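Local coordinates for heat-inducible transcription repressor HrcA (Thermotoga maritima, PDB 1STZ), which probably represses the class I heat shock operons grpE-dnaK-dnaJ and groELS by binding DNA, preventing their induction, at residues E157-F162 against V173-T178; D249-L253 against K283-F287. The contacts are given in a common frame with arbitrary orientation. Residue numbers count along the deposited sequence, not the author numbering.

Interaction 1: residues E157-F162 against V173-T178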
ATOM      1  N   GLU A 157     -22.293   3.632  29.296  1.00 24.26           N
ATOM      2  CA  GLU A 157     -22.591   4.648  30.306  1.00 24.09           C
ATOM      3  C   GLU A 157     -21.697   5.876  30.114  1.00 23.47           C
ATOM      4  O   GLU A 157     -22.150   7.004  30.302  1.00 23.64           O
ATOM      5  CB  GLU A 157     -22.397   4.096  31.731  1.00 24.11           C
ATOM      6  CG  GLU A 157     -23.571   3.288  32.275  1.00 25.37           C
ATOM      7  CD  GLU A 157     -23.286   2.646  33.631  1.00 26.54           C
ATOM      8  OE1 GLU A 157     -22.125   2.258  33.887  1.00 28.20           O
ATOM      9  OE2 GLU A 157     -24.224   2.522  34.449  1.00 27.53           O
ATOM     10  N   ASP A 158     -20.442   5.648  29.722  1.00 22.62           N
ATOM     11  CA  ASP A 158     -19.429   6.702  29.662  1.00 21.88           C
ATOM     12  C   ASP A 158     -19.285   7.406  28.320  1.00 20.80           C
ATOM     13  O   ASP A 158     -18.774   8.517  28.272  1.00 20.56           O
ATOM     14  CB  ASP A 158     -18.062   6.131  30.049  1.00 22.13           C
ATOM     15  CG  ASP A 158     -18.065   5.498  31.419  1.00 22.91           C
ATOM     16  OD1 ASP A 158     -18.773   6.011  32.313  1.00 24.07           O
ATOM     17  OD2 ASP A 158     -17.400   4.479  31.691  1.00 25.26           O
ATOM     18  N   TYR A 159     -19.726   6.775  27.234  1.00 19.67           N
ATOM     19  CA  TYR A 159     -19.425   7.279  25.898  1.00 18.41           C
ATOM     20  C   TYR A 159     -20.623   7.353  24.954  1.00 17.74           C
ATOM     21  O   TYR A 159     -21.509   6.516  24.972  1.00 16.88           O
ATOM     22  CB  TYR A 159     -18.319   6.426  25.268  1.00 18.48           C
ATOM     23  CG  TYR A 159     -17.036   6.386  26.075  1.00 17.49           C
ATOM     24  CD1 TYR A 159     -16.631   5.223  26.725  1.00 17.79           C
ATOM     25  CD2 TYR A 159     -16.234   7.513  26.194  1.00 16.66           C
ATOM     26  CE1 TYR A 159     -15.457   5.187  27.468  1.00 17.24           C
ATOM     27  CE2 TYR A 159     -15.062   7.485  26.937  1.00 17.00           C
ATOM     28  CZ  TYR A 159     -14.678   6.323  27.564  1.00 17.16           C
ATOM     29  OH  TYR A 159     -13.517   6.303  28.294  1.00 19.65           O
ATOM     30  N   LEU A 160     -20.597   8.366  24.104  1.00 17.55           N
ATOM     31  CA  LEU A 160     -21.622   8.624  23.104  1.00 17.84           C
ATOM     32  C   LEU A 160     -20.935   8.877  21.776  1.00 17.37           C
ATOM     33  O   LEU A 160     -19.907   9.536  21.750  1.00 17.00           O
ATOM     34  CB  LEU A 160     -22.390   9.886  23.507  1.00 18.32           C
ATOM     35  CG  LEU A 160     -23.762  10.173  22.904  1.00 19.59           C
ATOM     36  CD1 LEU A 160     -24.617  10.981  23.888  1.00 19.98           C
ATOM     37  CD2 LEU A 160     -23.645  10.914  21.596  1.00 20.94           C
ATOM     38  N   ILE A 161     -21.486   8.385  20.672  1.00 16.88           N
ATOM     39  CA  ILE A 161     -20.963   8.757  19.368  1.00 16.94           C
ATOM     40  C   ILE A 161     -21.954   9.609  18.588  1.00 16.70           C
ATOM     41  O   ILE A 161     -23.079   9.202  18.324  1.00 16.97           O
ATOM     42  CB  ILE A 161     -20.511   7.514  18.549  1.00 17.31           C
ATOM     43  CG1 ILE A 161     -19.297   6.866  19.221  1.00 18.23           C
ATOM     44  CG2 ILE A 161     -20.135   7.933  17.139  1.00 17.15           C
ATOM     45  CD1 ILE A 161     -18.932   5.506  18.677  1.00 20.06           C
ATOM     46  N   PHE A 162     -21.519  10.817  18.243  1.00 16.50           N
ATOM     47  CA  PHE A 162     -22.300  11.740  17.441  1.00 16.06           C
ATOM     48  C   PHE A 162     -21.807  11.674  16.008  1.00 16.29           C
ATOM     49  O   PHE A 162     -20.627  11.484  15.768  1.00 16.37           O
ATOM     50  CB  PHE A 162     -22.163  13.170  17.987  1.00 15.36           C
ATOM     51  CG  PHE A 162     -22.610  14.241  17.021  1.00 15.30           C
ATOM     52  CD1 PHE A 162     -23.951  14.597  16.920  1.00 16.23           C
ATOM     53  CD2 PHE A 162     -21.688  14.904  16.224  1.00 13.89           C
ATOM     54  CE1 PHE A 162     -24.358  15.593  16.034  1.00 15.64           C
ATOM     55  CE2 PHE A 162     -22.094  15.880  15.346  1.00 14.65           C
ATOM     56  CZ  PHE A 162     -23.433  16.224  15.251  1.00 14.50           C
ATOM     57  N   VAL A 173     -17.856  12.614  12.721  1.00 20.11           N
ATOM     58  CA  VAL A 173     -17.902  11.540  13.692  1.00 20.42           C
ATOM     59  C   VAL A 173     -17.067  11.905  14.919  1.00 20.33           C
ATOM     60  O   VAL A 173     -15.873  12.179  14.820  1.00 20.35           O
ATOM     61  CB  VAL A 173     -17.457  10.184  13.101  1.00 20.58           C
ATOM     62  CG1 VAL A 173     -17.843   9.060  14.032  1.00 21.29           C
ATOM     63  CG2 VAL A 173     -18.120   9.949  11.777  1.00 21.92           C
ATOM     64  N   THR A 174     -17.703  11.887  16.083  1.00 20.22           N
ATOM     65  CA  THR A 174     -17.104  12.442  17.286  1.00 20.22           C
ATOM     66  C   THR A 174     -17.570  11.693  18.509  1.00 19.54           C
ATOM     67  O   THR A 174     -18.716  11.819  18.894  1.00 19.64           O
ATOM     68  CB  THR A 174     -17.505  13.917  17.442  1.00 20.40           C
ATOM     69  OG1 THR A 174     -17.112  14.669  16.288  1.00 21.38           O
ATOM     70  CG2 THR A 174     -16.735  14.559  18.601  1.00 21.57           C
ATOM     71  N   PRO A 175     -16.701  10.902  19.122  1.00 19.11           N
ATOM     72  CA  PRO A 175     -17.013  10.293  20.413  1.00 18.52           C
ATOM     73  C   PRO A 175     -17.039  11.365  21.499  1.00 18.53           C
ATOM     74  O   PRO A 175     -16.240  12.281  21.445  1.00 18.03           O
ATOM     75  CB  PRO A 175     -15.850   9.323  20.633  1.00 18.50           C
ATOM     76  CG  PRO A 175     -15.213   9.196  19.348  1.00 19.25           C
ATOM     77  CD  PRO A 175     -15.375  10.497  18.635  1.00 18.91           C
ATOM     78  N   ILE A 176     -17.943  11.238  22.458  1.00 19.33           N
ATOM     79  CA  ILE A 176     -18.173  12.245  23.495  1.00 20.26           C
ATOM     80  C   ILE A 176     -18.197  11.562  24.858  1.00 20.86           C
ATOM     81  O   ILE A 176     -18.792  10.502  24.997  1.00 20.59           O
ATOM     82  CB  ILE A 176     -19.523  12.959  23.250  1.00 20.09           C
ATOM     83  CG1 ILE A 176     -19.522  13.676  21.899  1.00 21.06           C
ATOM     84  CG2 ILE A 176     -19.814  13.967  24.337  1.00 20.76           C
ATOM     85  CD1 ILE A 176     -20.920  13.954  21.388  1.00 21.77           C
ATOM     86  N   LYS A 177     -17.539  12.159  25.853  1.00 22.02           N
ATOM     87  CA  LYS A 177     -17.685  11.744  27.255  1.00 22.95           C
ATOM     88  C   LYS A 177     -19.041  12.153  27.805  1.00 23.68           C
ATOM     89  O   LYS A 177     -19.509  13.262  27.575  1.00 23.24           O
ATOM     90  CB  LYS A 177     -16.641  12.416  28.144  1.00 23.24           C
ATOM     91  CG  LYS A 177     -15.206  11.987  27.925  1.00 24.51           C
ATOM     92  CD  LYS A 177     -14.367  12.301  29.160  1.00 25.67           C
ATOM     93  CE  LYS A 177     -12.945  11.821  29.002  1.00 26.42           C
ATOM     94  NZ  LYS A 177     -12.053  12.392  30.043  1.00 27.36           N
ATOM     95  N   THR A 178     -19.656  11.254  28.559  1.00 25.17           N
ATOM     96  CA  THR A 178     -20.814  11.596  29.372  1.00 26.39           C
ATOM     97  C   THR A 178     -20.692  10.979  30.762  1.00 27.16           C
ATOM     98  O   THR A 178     -20.807   9.763  30.915  1.00 27.85           O
ATOM     99  CB  THR A 178     -22.109  11.120  28.707  1.00 26.17           C
ATOM    100  OG1 THR A 178     -22.190  11.607  27.367  1.00 27.26           O
ATOM    101  CG2 THR A 178     -23.306  11.734  29.393  1.00 27.44           C
TER
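On one face of this strand pair, Leu160, Phe162 and Ile176 form an apolar cluster: Ile176 CD1 lies 3.7 Å from Phe162 CB and 4.1 Å from Leu160 CD2. Helix 215-224 covers this face, with Leu219 against Ile176 and Ile220 and Ile224 against Phe162, while Trp184 packs on Leu160 and Thr178. The other face carries Tyr159, Ile161, Pro175 and Lys177; there Ile161 CG2 meets Val173 CG1 at 4.0 Å. The axes of strand segments 159-162 and 173-177 run antiparallel at 156°. Leu160 and Ile176 exchange two hydrogen bonds (Leu160 N to Ile176 O 2.9 Å, Ile176 N to Leu160 O 2.7 Å), as do Phe162 and Thr174, both 3.0 Å from N to O. Pro175, which lacks an amide hydrogen, stands opposite Ile161 in a non-hydrogen-bonded pair, so it costs this ladder nothing; its CA instead approaches Leu160 O at 3.3 Å. At the polar end, Thr178 N donates to Asp158 O (2.9 Å), one step beyond the regular strands. Strand 149-154 flanks 159-166 on its other side, and Pro175 and Lys177 make backbone hydrogen bonds to the second subunit. This is a classic antiparallel beta hairpin, here within a three-stranded meander whose outer strand meets another subunit.

Interaction 2: residues D249-L253 against K283-F287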
ATOM      1  N   ASP A 249      10.100  31.341  -3.111  1.00 17.88           N
ATOM      2  CA  ASP A 249       9.120  30.673  -3.957  1.00 18.06           C
ATOM      3  C   ASP A 249       8.024  30.063  -3.088  1.00 17.39           C
ATOM      4  O   ASP A 249       6.841  30.204  -3.391  1.00 16.67           O
ATOM      5  CB  ASP A 249       9.725  29.544  -4.791  1.00 18.78           C
ATOM      6  CG  ASP A 249      10.711  30.032  -5.858  1.00 22.75           C
ATOM      7  OD1 ASP A 249      10.539  31.157  -6.408  1.00 24.58           O
ATOM      8  OD2 ASP A 249      11.684  29.321  -6.221  1.00 26.14           O
ATOM      9  N   ILE A 250       8.431  29.398  -2.012  1.00 16.48           N
ATOM     10  CA  ILE A 250       7.501  28.675  -1.168  1.00 16.70           C
ATOM     11  C   ILE A 250       6.575  29.602  -0.372  1.00 15.98           C
ATOM     12  O   ILE A 250       5.363  29.366  -0.321  1.00 16.06           O
ATOM     13  CB  ILE A 250       8.246  27.690  -0.241  1.00 16.72           C
ATOM     14  CG1 ILE A 250       8.945  26.614  -1.084  1.00 16.46           C
ATOM     15  CG2 ILE A 250       7.264  27.007   0.704  1.00 17.22           C
ATOM     16  CD1 ILE A 250       9.999  25.818  -0.332  1.00 15.87           C
ATOM     17  N   ARG A 251       7.133  30.640   0.225  1.00 15.64           N
ATOM     18  CA  ARG A 251       6.331  31.683   0.864  1.00 16.07           C
ATOM     19  C   ARG A 251       5.347  32.268  -0.152  1.00 16.08           C
ATOM     20  O   ARG A 251       4.188  32.458   0.161  1.00 16.03           O
ATOM     21  CB  ARG A 251       7.199  32.802   1.401  1.00 15.60           C
ATOM     22  CG  ARG A 251       8.005  32.453   2.618  1.00 16.54           C
ATOM     23  CD  ARG A 251       9.030  33.506   2.959  1.00 14.81           C
ATOM     24  NE  ARG A 251       9.615  33.281   4.267  1.00 14.74           N
ATOM     25  CZ  ARG A 251      10.749  33.825   4.685  1.00 15.78           C
ATOM     26  NH1 ARG A 251      11.430  34.669   3.928  1.00 16.38           N
ATOM     27  NH2 ARG A 251      11.194  33.551   5.899  1.00 16.45           N
ATOM     28  N   ASN A 252       5.806  32.524  -1.373  1.00 16.31           N
ATOM     29  CA  ASN A 252       4.923  33.090  -2.408  1.00 16.79           C
ATOM     30  C   ASN A 252       3.753  32.169  -2.689  1.00 16.53           C
ATOM     31  O   ASN A 252       2.638  32.621  -2.834  1.00 16.89           O
ATOM     32  CB  ASN A 252       5.667  33.387  -3.710  1.00 16.24           C
ATOM     33  CG  ASN A 252       6.606  34.575  -3.589  1.00 17.15           C
ATOM     34  OD1 ASN A 252       6.434  35.424  -2.726  1.00 17.77           O
ATOM     35  ND2 ASN A 252       7.607  34.634  -4.470  1.00 16.85           N
ATOM     36  N   LEU A 253       4.005  30.875  -2.746  1.00 16.93           N
ATOM     37  CA  LEU A 253       2.955  29.919  -3.034  1.00 17.95           C
ATOM     38  C   LEU A 253       1.914  29.921  -1.915  1.00 18.34           C
ATOM     39  O   LEU A 253       0.712  29.994  -2.181  1.00 17.85           O
ATOM     40  CB  LEU A 253       3.536  28.531  -3.179  1.00 18.79           C
ATOM     41  CG  LEU A 253       2.883  27.457  -4.059  1.00 21.28           C
ATOM     42  CD1 LEU A 253       2.635  26.248  -3.273  1.00 22.99           C
ATOM     43  CD2 LEU A 253       1.638  27.894  -4.795  1.00 22.78           C
ATOM     44  N   LYS A 283       5.412  35.712  -9.268  1.00 20.32           N
ATOM     45  CA  LYS A 283       5.900  35.145  -8.011  1.00 20.75           C
ATOM     46  C   LYS A 283       5.863  33.613  -7.985  1.00 19.82           C
ATOM     47  O   LYS A 283       6.575  32.988  -7.208  1.00 18.75           O
ATOM     48  CB  LYS A 283       5.087  35.707  -6.837  1.00 21.19           C
ATOM     49  CG  LYS A 283       5.460  37.131  -6.506  1.00 23.29           C
ATOM     50  CD  LYS A 283       4.736  37.617  -5.237  1.00 26.40           C
ATOM     51  CE  LYS A 283       5.304  38.935  -4.706  1.00 27.03           C
ATOM     52  NZ  LYS A 283       6.465  39.444  -5.494  1.00 27.67           N
ATOM     53  N   LEU A 284       5.040  33.029  -8.851  1.00 19.10           N
ATOM     54  CA  LEU A 284       4.887  31.593  -8.952  1.00 18.79           C
ATOM     55  C   LEU A 284       5.526  30.985 -10.220  1.00 18.97           C
ATOM     56  O   LEU A 284       5.266  29.831 -10.552  1.00 18.02           O
ATOM     57  CB  LEU A 284       3.397  31.249  -8.865  1.00 18.76           C
ATOM     58  CG  LEU A 284       2.635  31.813  -7.644  1.00 19.67           C
ATOM     59  CD1 LEU A 284       1.155  31.612  -7.778  1.00 20.49           C
ATOM     60  CD2 LEU A 284       3.129  31.150  -6.358  1.00 20.78           C
ATOM     61  N   GLU A 285       6.428  31.724 -10.855  1.00 19.71           N
ATOM     62  CA  GLU A 285       7.062  31.315 -12.127  1.00 21.00           C
ATOM     63  C   GLU A 285       7.871  30.034 -12.058  1.00 19.57           C
ATOM     64  O   GLU A 285       8.096  29.412 -13.089  1.00 18.72           O
ATOM     65  CB  GLU A 285       8.011  32.406 -12.655  1.00 22.32           C
ATOM     66  CG  GLU A 285       7.397  33.385 -13.623  1.00 28.32           C
ATOM     67  CD  GLU A 285       8.450  34.194 -14.399  1.00 33.85           C
ATOM     68  OE1 GLU A 285       9.358  34.788 -13.755  1.00 38.06           O
ATOM     69  OE2 GLU A 285       8.369  34.230 -15.653  1.00 36.25           O
ATOM     70  N   LYS A 286       8.331  29.665 -10.865  1.00 19.07           N
ATOM     71  CA  LYS A 286       9.120  28.436 -10.651  1.00 19.59           C
ATOM     72  C   LYS A 286       8.318  27.151 -10.599  1.00 18.85           C
ATOM     73  O   LYS A 286       8.908  26.070 -10.580  1.00 18.84           O
ATOM     74  CB  LYS A 286       9.912  28.522  -9.351  1.00 19.40           C
ATOM     75  CG  LYS A 286      10.834  29.715  -9.302  1.00 22.43           C
ATOM     76  CD  LYS A 286      12.099  29.486 -10.069  1.00 25.03           C
ATOM     77  CE  LYS A 286      13.288  29.564  -9.112  1.00 28.75           C
ATOM     78  NZ  LYS A 286      13.290  28.457  -8.137  1.00 29.04           N
ATOM     79  N   PHE A 287       6.987  27.266 -10.572  1.00 18.80           N
ATOM     80  CA  PHE A 287       6.069  26.128 -10.371  1.00 17.68           C
ATOM     81  C   PHE A 287       5.383  25.676 -11.652  1.00 18.35           C
ATOM     82  O   PHE A 287       5.350  26.407 -12.641  1.00 18.10           O
ATOM     83  CB  PHE A 287       4.973  26.542  -9.383  1.00 17.34           C
ATOM     84  CG  PHE A 287       5.482  26.808  -7.998  1.00 16.53           C
ATOM     85  CD1 PHE A 287       5.809  28.102  -7.591  1.00 16.24           C
ATOM     86  CD2 PHE A 287       5.637  25.777  -7.102  1.00 13.83           C
ATOM     87  CE1 PHE A 287       6.283  28.352  -6.318  1.00 15.87           C
ATOM     88  CE2 PHE A 287       6.130  26.026  -5.802  1.00 14.05           C
ATOM     89  CZ  PHE A 287       6.430  27.299  -5.416  1.00 16.79           C
TER
HETATM   90  O   HOH W   1       8.338  31.315  -8.253  1.00 21.46           O
HETATM   91  O   HOH W   2       9.618  33.577  -5.881  1.00 35.61           O
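Lys283 opens the loop segment with its carbonyl facing helix 247-256. Asn252 ND2 reaches Lys283 O only weakly (3.4 Å), but water 1 bridges more firmly, donating to Lys283 O (2.6 Å) and to Asp249 OD1 (2.9 Å). Leu284 sends CD2 to within 3.5 Å of Leu253 CA and 3.9 Å of Leu253 CD2. A type I turn from Leu284 to Phe287, closed by Phe287 N to Leu284 O (3.1 Å), then swings the chain round. Lys286 returns to the helix: its N donates to water 1 (3.1 Å), and its NZ forms a salt bridge with Asp249 OD2 (2.6 Å). NZ also bonds Thr244 O. Phe287, where strand 287-296 begins, places its ring face under Leu253 CG, a CH-pi contact 4.1 Å from the centroid, with Asp249 O near the ring edge. Asp249 is buried, yet Lys286, Thr246 N and water satisfy its carboxylate, so charge is neutralised right beside the apolar packing of Leu253, Leu284 and Phe287.

Interactions 1 and 2 share no helix or strand: the first joins two neighbouring strands of the three-stranded sheet, the second a helix and the loop entering strand 287-296 of the five-stranded sheet. Their centres lie about 44 Å apart and their nearest atoms about 29 Å, so they do not touch. The centre of interaction 1 lies about 34 Å from the centre of the chain, and this contact is partly buried; the centre of interaction 2 is about 16 Å from it, and that contact is buried. Main-chain hydrogen bonding dominates 157-162 with 173-178, whereas 249-253 and 283-287 rely on a salt bridge, waters and side-chain packing. Both reach the second subunit, the former partly through strand backbone, the latter through Ile250 and Arg251.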